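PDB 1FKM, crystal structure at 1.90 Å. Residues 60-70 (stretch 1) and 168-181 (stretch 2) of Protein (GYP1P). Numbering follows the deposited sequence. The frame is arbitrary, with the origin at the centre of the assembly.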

ATOM      1  N   PHE A  60     -11.803  14.170  16.017  1.00 26.83           N
ATOM      2  CA  PHE A  60     -10.518  13.899  15.389  1.00 24.91           C
ATOM      3  C   PHE A  60     -10.607  14.095  13.877  1.00 22.92           C
ATOM      4  O   PHE A  60      -9.779  14.780  13.289  1.00 22.48           O
ATOM      5  CB  PHE A  60     -10.071  12.465  15.674  1.00 28.49           C
ATOM      6  CG  PHE A  60      -8.827  12.066  14.931  1.00 30.73           C
ATOM      7  CD1 PHE A  60      -7.571  12.409  15.415  1.00 31.12           C
ATOM      8  CD2 PHE A  60      -8.916  11.374  13.726  1.00 31.34           C
ATOM      9  CE1 PHE A  60      -6.417  12.073  14.713  1.00 32.22           C
ATOM     10  CE2 PHE A  60      -7.769  11.033  13.014  1.00 31.66           C
ATOM     11  CZ  PHE A  60      -6.515  11.384  13.510  1.00 32.45           C
ATOM     12  N   LEU A  61     -11.613  13.484  13.261  1.00 25.27           N
ATOM     13  CA  LEU A  61     -11.804  13.575  11.815  1.00 25.86           C
ATOM     14  C   LEU A  61     -12.092  15.000  11.352  1.00 27.73           C
ATOM     15  O   LEU A  61     -11.555  15.447  10.338  1.00 26.75           O
ATOM     16  CB  LEU A  61     -12.929  12.633  11.373  1.00 24.05           C
ATOM     17  CG  LEU A  61     -12.621  11.129  11.480  1.00 24.14           C
ATOM     18  CD1 LEU A  61     -13.852  10.324  11.127  1.00 23.94           C
ATOM     19  CD2 LEU A  61     -11.474  10.762  10.539  1.00 24.00           C
ATOM     20  N   GLN A  62     -12.934  15.716  12.090  1.00 30.44           N
ATOM     21  CA  GLN A  62     -13.250  17.093  11.730  1.00 31.66           C
ATOM     22  C   GLN A  62     -11.972  17.919  11.681  1.00 31.21           C
ATOM     23  O   GLN A  62     -11.739  18.661  10.729  1.00 32.75           O
ATOM     24  CB  GLN A  62     -14.223  17.713  12.737  1.00 32.98           C
ATOM     25  CG  GLN A  62     -15.603  17.092  12.736  1.00 37.27           C
ATOM     26  CD  GLN A  62     -16.522  17.716  13.773  1.00 42.27           C
ATOM     27  OE1 GLN A  62     -16.152  17.865  14.940  1.00 42.43           O
ATOM     28  NE2 GLN A  62     -17.731  18.075  13.356  1.00 42.12           N
ATOM     29  N   ARG A  63     -11.135  17.776  12.702  1.00 28.05           N
ATOM     30  CA  ARG A  63      -9.886  18.522  12.768  1.00 28.51           C
ATOM     31  C   ARG A  63      -8.884  18.110  11.693  1.00 28.32           C
ATOM     32  O   ARG A  63      -8.225  18.960  11.094  1.00 26.57           O
ATOM     33  CB  ARG A  63      -9.256  18.379  14.158  1.00 35.40           C
ATOM     34  CG  ARG A  63     -10.101  19.014  15.261  1.00 41.65           C
ATOM     35  CD  ARG A  63      -9.410  19.041  16.622  1.00 46.12           C
ATOM     36  NE  ARG A  63      -9.325  17.729  17.263  1.00 48.93           N
ATOM     37  CZ  ARG A  63      -8.326  16.870  17.096  1.00 50.54           C
ATOM     38  NH1 ARG A  63      -7.308  17.176  16.301  1.00 51.89           N
ATOM     39  NH2 ARG A  63      -8.341  15.706  17.734  1.00 49.15           N
ATOM     40  N   LYS A  64      -8.764  16.810  11.442  1.00 28.96           N
ATOM     41  CA  LYS A  64      -7.822  16.337  10.430  1.00 28.11           C
ATOM     42  C   LYS A  64      -8.261  16.712   9.019  1.00 25.71           C
ATOM     43  O   LYS A  64      -7.438  17.082   8.187  1.00 26.77           O
ATOM     44  CB  LYS A  64      -7.651  14.816  10.527  1.00 28.59           C
ATOM     45  CG  LYS A  64      -7.083  14.349  11.852  1.00 31.56           C
ATOM     46  CD  LYS A  64      -5.769  15.051  12.185  1.00 34.84           C
ATOM     47  CE  LYS A  64      -4.664  14.698  11.204  1.00 35.54           C
ATOM     48  NZ  LYS A  64      -3.355  15.316  11.581  1.00 37.31           N
ATOM     49  N   ARG A  65      -9.558  16.607   8.753  1.00 25.75           N
ATOM     50  CA  ARG A  65     -10.092  16.934   7.440  1.00 26.20           C
ATOM     51  C   ARG A  65     -10.026  18.435   7.198  1.00 26.90           C
ATOM     52  O   ARG A  65      -9.790  18.882   6.077  1.00 27.13           O
ATOM     53  CB  ARG A  65     -11.520  16.401   7.315  1.00 24.80           C
ATOM     54  CG  ARG A  65     -11.549  14.870   7.274  1.00 23.94           C
ATOM     55  CD  ARG A  65     -12.946  14.290   7.385  1.00 25.06           C
ATOM     56  NE  ARG A  65     -12.926  12.836   7.229  1.00 24.00           N
ATOM     57  CZ  ARG A  65     -13.973  12.047   7.442  1.00 27.21           C
ATOM     58  NH1 ARG A  65     -15.129  12.574   7.825  1.00 25.05           N
ATOM     59  NH2 ARG A  65     -13.871  10.733   7.262  1.00 23.53           N
ATOM     60  N   LYS A  66     -10.215  19.214   8.257  1.00 26.70           N
ATOM     61  CA  LYS A  66     -10.131  20.664   8.147  1.00 28.39           C
ATOM     62  C   LYS A  66      -8.670  21.061   7.919  1.00 27.92           C
ATOM     63  O   LYS A  66      -8.379  21.987   7.155  1.00 28.99           O
ATOM     64  CB  LYS A  66     -10.652  21.323   9.426  1.00 36.62           C
ATOM     65  CG  LYS A  66     -10.610  22.844   9.402  1.00 40.16           C
ATOM     66  CD  LYS A  66     -11.138  23.427  10.705  1.00 43.38           C
ATOM     67  CE  LYS A  66     -11.054  24.945  10.700  1.00 47.11           C
ATOM     68  NZ  LYS A  66      -9.646  25.415  10.574  1.00 48.47           N
ATOM     69  N   GLU A  67      -7.753  20.358   8.580  1.00 26.99           N
ATOM     70  CA  GLU A  67      -6.323  20.638   8.440  1.00 27.91           C
ATOM     71  C   GLU A  67      -5.862  20.371   7.007  1.00 26.70           C
ATOM     72  O   GLU A  67      -5.051  21.115   6.451  1.00 25.42           O
ATOM     73  CB  GLU A  67      -5.510  19.767   9.403  1.00 35.34           C
ATOM     74  CG  GLU A  67      -4.081  20.245   9.603  1.00 37.76           C
ATOM     75  CD  GLU A  67      -3.248  19.288  10.436  1.00 39.46           C
ATOM     76  OE1 GLU A  67      -3.821  18.568  11.280  1.00 39.96           O
ATOM     77  OE2 GLU A  67      -2.012  19.266  10.255  1.00 42.99           O
ATOM     78  N   TYR A  68      -6.366  19.291   6.418  1.00 26.95           N
ATOM     79  CA  TYR A  68      -6.020  18.950   5.040  1.00 25.34           C
ATOM     80  C   TYR A  68      -6.417  20.118   4.138  1.00 26.01           C
ATOM     81  O   TYR A  68      -5.614  20.612   3.346  1.00 27.44           O
ATOM     82  CB  TYR A  68      -6.775  17.698   4.601  1.00 21.83           C
ATOM     83  CG  TYR A  68      -6.632  17.388   3.130  1.00 20.50           C
ATOM     84  CD1 TYR A  68      -5.435  16.890   2.620  1.00 21.28           C
ATOM     85  CD2 TYR A  68      -7.685  17.620   2.240  1.00 22.08           C
ATOM     86  CE1 TYR A  68      -5.281  16.630   1.264  1.00 20.92           C
ATOM     87  CE2 TYR A  68      -7.540  17.361   0.869  1.00 20.93           C
ATOM     88  CZ  TYR A  68      -6.333  16.869   0.396  1.00 21.11           C
ATOM     89  OH  TYR A  68      -6.155  16.630  -0.948  1.00 20.70           O
ATOM     90  N   ARG A  69      -7.665  20.550   4.279  1.00 25.28           N
ATOM     91  CA  ARG A  69      -8.213  21.653   3.493  1.00 29.10           C
ATOM     92  C   ARG A  69      -7.393  22.932   3.650  1.00 29.69           C
ATOM     93  O   ARG A  69      -7.013  23.561   2.660  1.00 28.59           O
ATOM     94  CB  ARG A  69      -9.662  21.927   3.912  1.00 32.23           C
ATOM     95  CG  ARG A  69     -10.673  20.863   3.484  1.00 33.21           C
ATOM     96  CD  ARG A  69     -12.070  21.233   3.967  1.00 33.15           C
ATOM     97  NE  ARG A  69     -13.122  20.415   3.368  1.00 36.99           N
ATOM     98  CZ  ARG A  69     -13.364  19.143   3.675  1.00 38.68           C
ATOM     99  NH1 ARG A  69     -12.628  18.524   4.586  1.00 39.96           N
ATOM    100  NH2 ARG A  69     -14.347  18.486   3.067  1.00 36.41           N
ATOM    101  N   ASP A  70      -7.122  23.312   4.897  1.00 32.98           N
ATOM    102  CA  ASP A  70      -6.347  24.518   5.171  1.00 34.26           C
ATOM    103  C   ASP A  70      -4.943  24.435   4.586  1.00 35.32           C
ATOM    104  O   ASP A  70      -4.446  25.401   4.002  1.00 34.43           O
ATOM    105  CB  ASP A  70      -6.248  24.776   6.677  1.00 39.18           C
ATOM    106  CG  ASP A  70      -7.598  25.020   7.320  1.00 40.99           C
ATOM    107  OD1 ASP A  70      -8.521  25.490   6.619  1.00 41.04           O
ATOM    108  OD2 ASP A  70      -7.730  24.754   8.536  1.00 45.22           O
ATOM    109  N   ASP A 168     -18.769  17.028  -3.603  1.00 30.43           N
ATOM    110  CA  ASP A 168     -17.438  17.601  -3.423  1.00 34.06           C
ATOM    111  C   ASP A 168     -16.869  17.530  -2.009  1.00 32.40           C
ATOM    112  O   ASP A 168     -15.693  17.206  -1.837  1.00 31.56           O
ATOM    113  CB  ASP A 168     -17.419  19.058  -3.899  1.00 61.87           C
ATOM    114  CG  ASP A 168     -17.596  19.183  -5.403  1.00 67.49           C
ATOM    115  OD1 ASP A 168     -16.849  18.514  -6.149  1.00 67.84           O
ATOM    116  OD2 ASP A 168     -18.477  19.956  -5.840  1.00 70.12           O
ATOM    117  N   GLU A 169     -17.684  17.839  -1.005  1.00 29.35           N
ATOM    118  CA  GLU A 169     -17.225  17.804   0.384  1.00 29.98           C
ATOM    119  C   GLU A 169     -16.784  16.406   0.826  1.00 26.72           C
ATOM    120  O   GLU A 169     -15.840  16.261   1.606  1.00 23.17           O
ATOM    121  CB  GLU A 169     -18.319  18.313   1.330  1.00 51.52           C
ATOM    122  CG  GLU A 169     -18.014  18.060   2.803  1.00 58.88           C
ATOM    123  CD  GLU A 169     -18.989  18.743   3.744  1.00 63.23           C
ATOM    124  OE1 GLU A 169     -20.215  18.569   3.571  1.00 66.25           O
ATOM    125  OE2 GLU A 169     -18.524  19.449   4.663  1.00 66.41           O
ATOM    126  N   GLN A 170     -17.478  15.385   0.338  1.00 27.30           N
ATOM    127  CA  GLN A 170     -17.151  14.007   0.681  1.00 26.56           C
ATOM    128  C   GLN A 170     -15.847  13.591  -0.000  1.00 25.23           C
ATOM    129  O   GLN A 170     -15.020  12.899   0.590  1.00 25.21           O
ATOM    130  CB  GLN A 170     -18.278  13.074   0.243  1.00 28.95           C
ATOM    131  CG  GLN A 170     -19.589  13.285   0.974  1.00 30.19           C
ATOM    132  CD  GLN A 170     -20.673  12.361   0.461  1.00 29.41           C
ATOM    133  OE1 GLN A 170     -21.026  12.399  -0.719  1.00 30.66           O
ATOM    134  NE2 GLN A 170     -21.201  11.517   1.341  1.00 30.31           N
ATOM    135  N   ILE A 171     -15.670  14.010  -1.248  1.00 22.13           N
ATOM    136  CA  ILE A 171     -14.453  13.682  -1.978  1.00 23.62           C
ATOM    137  C   ILE A 171     -13.251  14.310  -1.268  1.00 23.10           C
ATOM    138  O   ILE A 171     -12.175  13.711  -1.194  1.00 20.61           O
ATOM    139  CB  ILE A 171     -14.544  14.172  -3.449  1.00 28.30           C
ATOM    140  CG1 ILE A 171     -15.606  13.349  -4.188  1.00 29.22           C
ATOM    141  CG2 ILE A 171     -13.188  14.054  -4.137  1.00 27.37           C
ATOM    142  CD1 ILE A 171     -15.811  13.729  -5.639  1.00 32.29           C
ATOM    143  N   THR A 172     -13.435  15.513  -0.730  1.00 21.91           N
ATOM    144  CA  THR A 172     -12.350  16.176  -0.020  1.00 23.08           C
ATOM    145  C   THR A 172     -12.071  15.449   1.298  1.00 21.39           C
ATOM    146  O   THR A 172     -10.918  15.350   1.719  1.00 20.97           O
ATOM    147  CB  THR A 172     -12.673  17.666   0.256  1.00 31.88           C
ATOM    148  OG1 THR A 172     -12.880  18.341  -0.991  1.00 35.57           O
ATOM    149  CG2 THR A 172     -11.514  18.341   0.983  1.00 33.52           C
ATOM    150  N   ASP A 173     -13.120  14.946   1.946  1.00 20.17           N
ATOM    151  CA  ASP A 173     -12.945  14.191   3.192  1.00 21.23           C
ATOM    152  C   ASP A 173     -12.150  12.921   2.874  1.00 18.92           C
ATOM    153  O   ASP A 173     -11.275  12.521   3.631  1.00 21.62           O
ATOM    154  CB  ASP A 173     -14.286  13.764   3.793  1.00 24.29           C
ATOM    155  CG  ASP A 173     -15.084  14.924   4.351  1.00 29.50           C
ATOM    156  OD1 ASP A 173     -14.489  15.977   4.668  1.00 28.75           O
ATOM    157  OD2 ASP A 173     -16.317  14.768   4.487  1.00 28.42           O
ATOM    158  N   LEU A 174     -12.491  12.284   1.755  1.00 19.67           N
ATOM    159  CA  LEU A 174     -11.819  11.067   1.300  1.00 18.76           C
ATOM    160  C   LEU A 174     -10.342  11.374   1.044  1.00 18.74           C
ATOM    161  O   LEU A 174      -9.454  10.608   1.433  1.00 17.07           O
ATOM    162  CB  LEU A 174     -12.479  10.557   0.012  1.00 22.43           C
ATOM    163  CG  LEU A 174     -11.736   9.449  -0.755  1.00 23.30           C
ATOM    164  CD1 LEU A 174     -11.735   8.170   0.068  1.00 26.03           C
ATOM    165  CD2 LEU A 174     -12.399   9.217  -2.101  1.00 25.57           C
ATOM    166  N   GLU A 175     -10.095  12.505   0.383  1.00 18.04           N
ATOM    167  CA  GLU A 175      -8.740  12.949   0.077  1.00 17.42           C
ATOM    168  C   GLU A 175      -7.926  13.124   1.353  1.00 17.14           C
ATOM    169  O   GLU A 175      -6.774  12.711   1.429  1.00 15.81           O
ATOM    170  CB  GLU A 175      -8.773  14.286  -0.680  1.00 20.31           C
ATOM    171  CG  GLU A 175      -9.045  14.162  -2.174  1.00 21.36           C
ATOM    172  CD  GLU A 175      -9.183  15.515  -2.858  1.00 24.28           C
ATOM    173  OE1 GLU A 175      -8.480  16.473  -2.463  1.00 24.37           O
ATOM    174  OE2 GLU A 175      -9.987  15.614  -3.804  1.00 25.97           O
ATOM    175  N   ALA A 176      -8.536  13.755   2.350  1.00 17.59           N
ATOM    176  CA  ALA A 176      -7.868  13.996   3.625  1.00 17.19           C
ATOM    177  C   ALA A 176      -7.497  12.679   4.319  1.00 16.47           C
ATOM    178  O   ALA A 176      -6.356  12.494   4.757  1.00 17.18           O
ATOM    179  CB  ALA A 176      -8.776  14.833   4.527  1.00 16.64           C
ATOM    180  N   ASP A 177      -8.456  11.764   4.416  1.00 16.80           N
ATOM    181  CA  ASP A 177      -8.192  10.481   5.060  1.00 17.60           C
ATOM    182  C   ASP A 177      -7.073   9.741   4.325  1.00 18.06           C
ATOM    183  O   ASP A 177      -6.176   9.186   4.953  1.00 17.54           O
ATOM    184  CB  ASP A 177      -9.446   9.605   5.074  1.00 18.73           C
ATOM    185  CG  ASP A 177     -10.555  10.172   5.954  1.00 22.54           C
ATOM    186  OD1 ASP A 177     -10.321  11.181   6.662  1.00 21.17           O
ATOM    187  OD2 ASP A 177     -11.665   9.594   5.944  1.00 23.66           O
ATOM    188  N   THR A 178      -7.139   9.736   2.997  1.00 17.05           N
ATOM    189  CA  THR A 178      -6.139   9.066   2.177  1.00 16.23           C
ATOM    190  C   THR A 178      -4.766   9.689   2.425  1.00 17.16           C
ATOM    191  O   THR A 178      -3.772   8.983   2.631  1.00 17.12           O
ATOM    192  CB  THR A 178      -6.514   9.175   0.680  1.00 15.98           C
ATOM    193  OG1 THR A 178      -7.798   8.567   0.471  1.00 18.65           O
ATOM    194  CG2 THR A 178      -5.483   8.461  -0.191  1.00 17.02           C
ATOM    195  N   PHE A 179      -4.720  11.016   2.414  1.00 16.61           N
ATOM    196  CA  PHE A 179      -3.482  11.764   2.645  1.00 16.43           C
ATOM    197  C   PHE A 179      -2.830  11.460   3.999  1.00 16.47           C
ATOM    198  O   PHE A 179      -1.623  11.188   4.078  1.00 16.92           O
ATOM    199  CB  PHE A 179      -3.764  13.267   2.563  1.00 18.47           C
ATOM    200  CG  PHE A 179      -2.645  14.118   3.085  1.00 19.17           C
ATOM    201  CD1 PHE A 179      -1.477  14.283   2.349  1.00 20.33           C
ATOM    202  CD2 PHE A 179      -2.743  14.725   4.340  1.00 20.69           C
ATOM    203  CE1 PHE A 179      -0.414  15.038   2.854  1.00 21.73           C
ATOM    204  CE2 PHE A 179      -1.686  15.482   4.854  1.00 20.72           C
ATOM    205  CZ  PHE A 179      -0.520  15.638   4.111  1.00 20.81           C
ATOM    206  N   TRP A 180      -3.613  11.528   5.069  1.00 16.88           N
ATOM    207  CA  TRP A 180      -3.064  11.267   6.400  1.00 17.15           C
ATOM    208  C   TRP A 180      -2.627   9.812   6.574  1.00 18.37           C
ATOM    209  O   TRP A 180      -1.670   9.528   7.300  1.00 18.34           O
ATOM    210  CB  TRP A 180      -4.082  11.629   7.489  1.00 18.30           C
ATOM    211  CG  TRP A 180      -4.348  13.101   7.595  1.00 19.28           C
ATOM    212  CD1 TRP A 180      -5.529  13.737   7.358  1.00 18.37           C
ATOM    213  CD2 TRP A 180      -3.407  14.120   7.965  1.00 22.41           C
ATOM    214  NE1 TRP A 180      -5.386  15.090   7.556  1.00 22.31           N
ATOM    215  CE2 TRP A 180      -4.094  15.352   7.930  1.00 21.80           C
ATOM    216  CE3 TRP A 180      -2.053  14.109   8.323  1.00 24.49           C
ATOM    217  CZ2 TRP A 180      -3.474  16.569   8.241  1.00 24.87           C
ATOM    218  CZ3 TRP A 180      -1.434  15.324   8.634  1.00 25.71           C
ATOM    219  CH2 TRP A 180      -2.150  16.533   8.590  1.00 24.67           C
ATOM    220  N   CYS A 181      -3.334   8.889   5.930  1.00 17.31           N
ATOM    221  CA  CYS A 181      -2.957   7.483   6.035  1.00 17.79           C
ATOM    222  C   CYS A 181      -1.728   7.202   5.182  1.00 18.67           C
ATOM    223  O   CYS A 181      -0.863   6.419   5.578  1.00 18.45           O
ATOM    224  CB  CYS A 181      -4.129   6.579   5.640  1.00 19.69           C
ATOM    225  SG  CYS A 181      -5.459   6.613   6.893  1.00 20.74           S
TER

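Both stretches are helical, and they cross almost at right angles, at 94°, with axes approaching to 8.8 Å. At the crossing the CA atoms of Arg-65 and Ala-176 lie 5.3 Å apart. The small side chain of Ala-176 suits this spot, its CB resting 3.8 Å from CA of Arg-65 and 3.5 Å from CB of Tyr-68.

Tyr-68 points toward the second helix and fits as a knob among Thr-172, Glu-175, Ala-176 and Phe-179. One ring face covers CA of Ala-176, a CH-pi contact, while its OH, reaching past the apolar neighbours, donates a hydrogen bond to OE1 of Glu-175 (2.8 Å).

Trp-180 combines a large flat surface with one polar N-H. Its NE1 donates to the backbone O of Lys-64 (2.9 Å), an oxygen that also accepts the helical bond from N of Tyr-68. The Lys-64 side chain curls over the indole face, placing NZ 3.4 Å from the centroid of the six-membered ring, a cation-pi contact.

Two arginines use their length to reach aspartates across the gap. Arg-65 meets Asp-177 in a two-pronged salt bridge, NE to OD1 at 3.1 Å and NH2 to OD2 at 2.8 Å. In Arg-69, NH1 and NH2 instead converge on OD1 of Asp-173, at 3.2 and 3.0 Å, while Thr-172 CG2 packs over the guanidinium face.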